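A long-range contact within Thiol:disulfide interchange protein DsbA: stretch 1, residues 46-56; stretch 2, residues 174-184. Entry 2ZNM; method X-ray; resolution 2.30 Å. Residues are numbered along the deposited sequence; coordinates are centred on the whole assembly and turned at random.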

# COMPACT_ATOMS: atom_id res chain seq x y z
N LYS A 46 -10.72 -7.86 2.39
CA LYS A 46 -10.83 -9.14 3.06
C LYS A 46 -10.03 -9.18 4.37
O LYS A 46 -10.50 -9.68 5.38
CB LYS A 46 -10.34 -10.23 2.13
CG LYS A 46 -11.24 -11.43 2.04
CD LYS A 46 -11.08 -12.37 3.21
CE LYS A 46 -12.26 -13.34 3.26
NZ LYS A 46 -12.26 -14.29 2.11
N LEU A 47 -8.79 -8.68 4.32
CA LEU A 47 -7.91 -8.65 5.47
C LEU A 47 -8.47 -7.77 6.58
O LEU A 47 -8.37 -8.11 7.74
CB LEU A 47 -6.50 -8.20 5.06
CG LEU A 47 -5.62 -9.23 4.34
CD1 LEU A 47 -4.29 -8.63 3.90
CD2 LEU A 47 -5.41 -10.51 5.19
N GLY A 48 -9.08 -6.65 6.21
CA GLY A 48 -9.74 -5.76 7.17
C GLY A 48 -10.74 -6.47 8.06
O GLY A 48 -10.91 -6.09 9.22
N LYS A 49 -11.41 -7.49 7.54
CA LYS A 49 -12.39 -8.23 8.33
C LYS A 49 -11.83 -9.52 8.94
O LYS A 49 -12.26 -9.91 10.02
CB LYS A 49 -13.66 -8.52 7.51
CG LYS A 49 -14.29 -7.30 6.84
CD LYS A 49 -15.07 -6.44 7.83
CE LYS A 49 -15.97 -5.42 7.12
NZ LYS A 49 -15.20 -4.46 6.27
N ALA A 50 -10.88 -10.16 8.26
CA ALA A 50 -10.40 -11.50 8.65
C ALA A 50 -9.25 -11.48 9.65
O ALA A 50 -9.04 -12.45 10.39
CB ALA A 50 -10.04 -12.33 7.43
N LEU A 51 -8.51 -10.37 9.65
CA LEU A 51 -7.38 -10.19 10.57
C LEU A 51 -7.84 -10.22 12.04
O LEU A 51 -8.95 -9.81 12.33
CB LEU A 51 -6.64 -8.88 10.26
CG LEU A 51 -5.70 -8.86 9.05
CD1 LEU A 51 -5.17 -7.45 8.84
CD2 LEU A 51 -4.54 -9.84 9.19
N PRO A 52 -6.98 -10.73 12.96
CA PRO A 52 -7.30 -10.62 14.39
C PRO A 52 -7.29 -9.17 14.90
O PRO A 52 -6.79 -8.29 14.22
CB PRO A 52 -6.20 -11.45 15.07
CG PRO A 52 -5.09 -11.48 14.09
CD PRO A 52 -5.72 -11.45 12.73
N SER A 53 -7.84 -8.95 16.08
CA SER A 53 -7.99 -7.61 16.66
C SER A 53 -6.68 -6.82 16.89
O SER A 53 -6.70 -5.59 16.87
CB SER A 53 -8.77 -7.68 17.98
OG SER A 53 -10.07 -8.22 17.78
N ASP A 54 -5.57 -7.53 17.11
CA ASP A 54 -4.27 -6.91 17.41
C ASP A 54 -3.38 -6.72 16.16
O ASP A 54 -2.18 -6.41 16.27
CB ASP A 54 -3.53 -7.70 18.51
CG ASP A 54 -3.45 -9.20 18.21
OD1 ASP A 54 -4.07 -9.66 17.23
OD2 ASP A 54 -2.75 -9.91 18.95
N ALA A 55 -3.98 -6.89 14.99
CA ALA A 55 -3.30 -6.72 13.71
C ALA A 55 -3.84 -5.48 13.01
O ALA A 55 -5.01 -5.16 13.15
CB ALA A 55 -3.47 -7.96 12.84
N TYR A 56 -2.98 -4.78 12.27
CA TYR A 56 -3.39 -3.61 11.47
C TYR A 56 -2.80 -3.59 10.06
O TYR A 56 -1.78 -4.24 9.78
CB TYR A 56 -3.10 -2.28 12.21
CG TYR A 56 -1.64 -1.90 12.25
CD1 TYR A 56 -1.09 -1.04 11.29
CD2 TYR A 56 -0.80 -2.40 13.25
CE1 TYR A 56 0.27 -0.68 11.32
CE2 TYR A 56 0.56 -2.05 13.29
CZ TYR A 56 1.08 -1.20 12.33
OH TYR A 56 2.42 -0.87 12.38
N THR A 174 -2.12 -17.67 4.89
CA THR A 174 -0.70 -17.51 5.18
C THR A 174 -0.45 -16.27 6.02
O THR A 174 0.29 -16.32 7.01
CB THR A 174 0.15 -17.50 3.88
OG1 THR A 174 0.12 -18.81 3.29
CG2 THR A 174 1.60 -17.12 4.15
N ILE A 175 -1.08 -15.16 5.64
CA ILE A 175 -1.00 -13.91 6.40
C ILE A 175 -1.49 -14.11 7.83
O ILE A 175 -0.82 -13.70 8.77
CB ILE A 175 -1.74 -12.75 5.68
CG1 ILE A 175 -1.05 -12.41 4.36
CG2 ILE A 175 -1.78 -11.50 6.55
CD1 ILE A 175 -1.95 -11.75 3.30
N LYS A 176 -2.64 -14.77 7.99
CA LYS A 176 -3.21 -15.00 9.33
C LYS A 176 -2.33 -15.86 10.24
O LYS A 176 -2.17 -15.55 11.42
CB LYS A 176 -4.64 -15.54 9.25
CG LYS A 176 -5.68 -14.42 9.14
CD LYS A 176 -7.09 -14.95 8.99
CE LYS A 176 -7.59 -15.61 10.29
NZ LYS A 176 -8.97 -16.17 10.15
N GLU A 177 -1.74 -16.91 9.66
CA GLU A 177 -0.78 -17.77 10.36
C GLU A 177 0.50 -17.03 10.75
O GLU A 177 1.08 -17.28 11.80
CB GLU A 177 -0.44 -19.00 9.51
CG GLU A 177 -1.47 -20.14 9.57
CD GLU A 177 -0.97 -21.43 8.93
OE1 GLU A 177 -0.38 -21.38 7.82
OE2 GLU A 177 -1.20 -22.52 9.52
N LEU A 178 0.93 -16.11 9.88
CA LEU A 178 2.11 -15.28 10.12
C LEU A 178 1.91 -14.27 11.24
O LEU A 178 2.84 -13.97 11.99
CB LEU A 178 2.53 -14.56 8.84
CG LEU A 178 3.81 -14.93 8.07
CD1 LEU A 178 4.30 -16.35 8.31
CD2 LEU A 178 3.63 -14.67 6.57
N VAL A 179 0.70 -13.72 11.34
CA VAL A 179 0.34 -12.84 12.45
C VAL A 179 0.36 -13.61 13.77
O VAL A 179 0.80 -13.09 14.79
CB VAL A 179 -1.05 -12.17 12.20
CG1 VAL A 179 -1.53 -11.43 13.44
CG2 VAL A 179 -0.97 -11.20 11.02
N ALA A 180 -0.10 -14.87 13.73
CA ALA A 180 -0.07 -15.74 14.91
C ALA A 180 1.36 -16.17 15.26
O ALA A 180 1.67 -16.40 16.43
CB ALA A 180 -0.95 -16.96 14.71
N LYS A 181 2.21 -16.28 14.24
CA LYS A 181 3.64 -16.57 14.42
C LYS A 181 4.35 -15.40 15.12
O LYS A 181 5.10 -15.61 16.08
CB LYS A 181 4.29 -16.87 13.06
CG LYS A 181 5.76 -17.30 13.13
CD LYS A 181 6.29 -17.65 11.75
CE LYS A 181 7.80 -17.90 11.76
NZ LYS A 181 8.18 -19.19 12.41
N VAL A 182 4.11 -14.19 14.62
CA VAL A 182 4.70 -12.97 15.17
C VAL A 182 4.26 -12.74 16.62
O VAL A 182 5.09 -12.47 17.49
CB VAL A 182 4.40 -11.72 14.25
CG1 VAL A 182 4.64 -10.41 14.97
CG2 VAL A 182 5.23 -11.78 12.97
N ARG A 183 2.96 -12.87 16.88
CA ARG A 183 2.39 -12.66 18.21
C ARG A 183 3.05 -13.54 19.27
O ARG A 183 3.50 -13.05 20.31
CB ARG A 183 0.88 -12.90 18.18
CG ARG A 183 0.19 -12.87 19.54
CD ARG A 183 -1.33 -12.77 19.37
NE ARG A 183 -1.83 -13.74 18.40
CZ ARG A 183 -2.74 -13.47 17.47
NH1 ARG A 183 -3.24 -12.25 17.36
NH2 ARG A 183 -3.13 -14.42 16.63
N GLU A 184 3.11 -14.84 18.97
CA GLU A 184 3.71 -15.86 19.83
C GLU A 184 5.20 -15.58 20.04
O GLU A 184 5.69 -15.66 21.17
CB GLU A 184 3.44 -17.26 19.25
CG GLU A 184 4.49 -18.34 19.55
CD GLU A 184 4.29 -19.04 20.88
OE1 GLU A 184 3.16 -19.50 21.16
OE2 GLU A 184 5.28 -19.14 21.64

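Stretch 2 is helical throughout, its i to i+4 hydrogen bonds running from L178 N to T174 O (2.9 Å) up to a weak one from E184 N to A180 O (3.3 Å). Stretch 1 changes form as it passes this helix. Residues 46-50 are helical; L51 is the first to leave helical phi/psi (-62/147), although L51 N still bonds L47 O at 3.0 Å. A type I turn from P52 to A55 follows, closed by A55 N to P52 O at 3.2 Å, and a strand begins at A55. The nearest CA atoms place L51 CA 6.5 Å from K176 CA, A55 CA 7.2 Å from V179 CA and D54 CA 8.8 Å from R183 CA. No backbone hydrogen bond joins the stretches, and side chains make most of the contact.

The helix presents I175, V179 and R183, spaced four residues apart and all with CA-to-CB directed toward stretch 1. I175 and V179 are buried. L47 CD1 lies 3.9 Å from I175 CD1, and L51 CD2 is 4.2 Å from both I175 CG2 and V179 CG2. Both leucines leave the backbone sideways, yet their mt rotamers bring the side-chain ends nearer the helix. Beta-branched V179 offers its other methyl to the turn: CG1 is 3.6 Å from P52 CG and 4.0 Å from A55 CB. The compact proline ring and alanine methyl thus pack without long side chains.

The aliphatic part of exposed K176 covers A50, its CD 3.5 Å from A50 O and 4.2 Å from A50 CB. One turn beyond V179, R183 forms a salt bridge with D54: R183 NH1 is 2.7 Å from D54 OD1 and donates a hydrogen bond to D54 OD2 (2.9 Å, 164°). P52 CB also approaches R183 NH1 (3.8 Å), near the guanidinium plane. Together the stretches bury 418 Å², both sides summed.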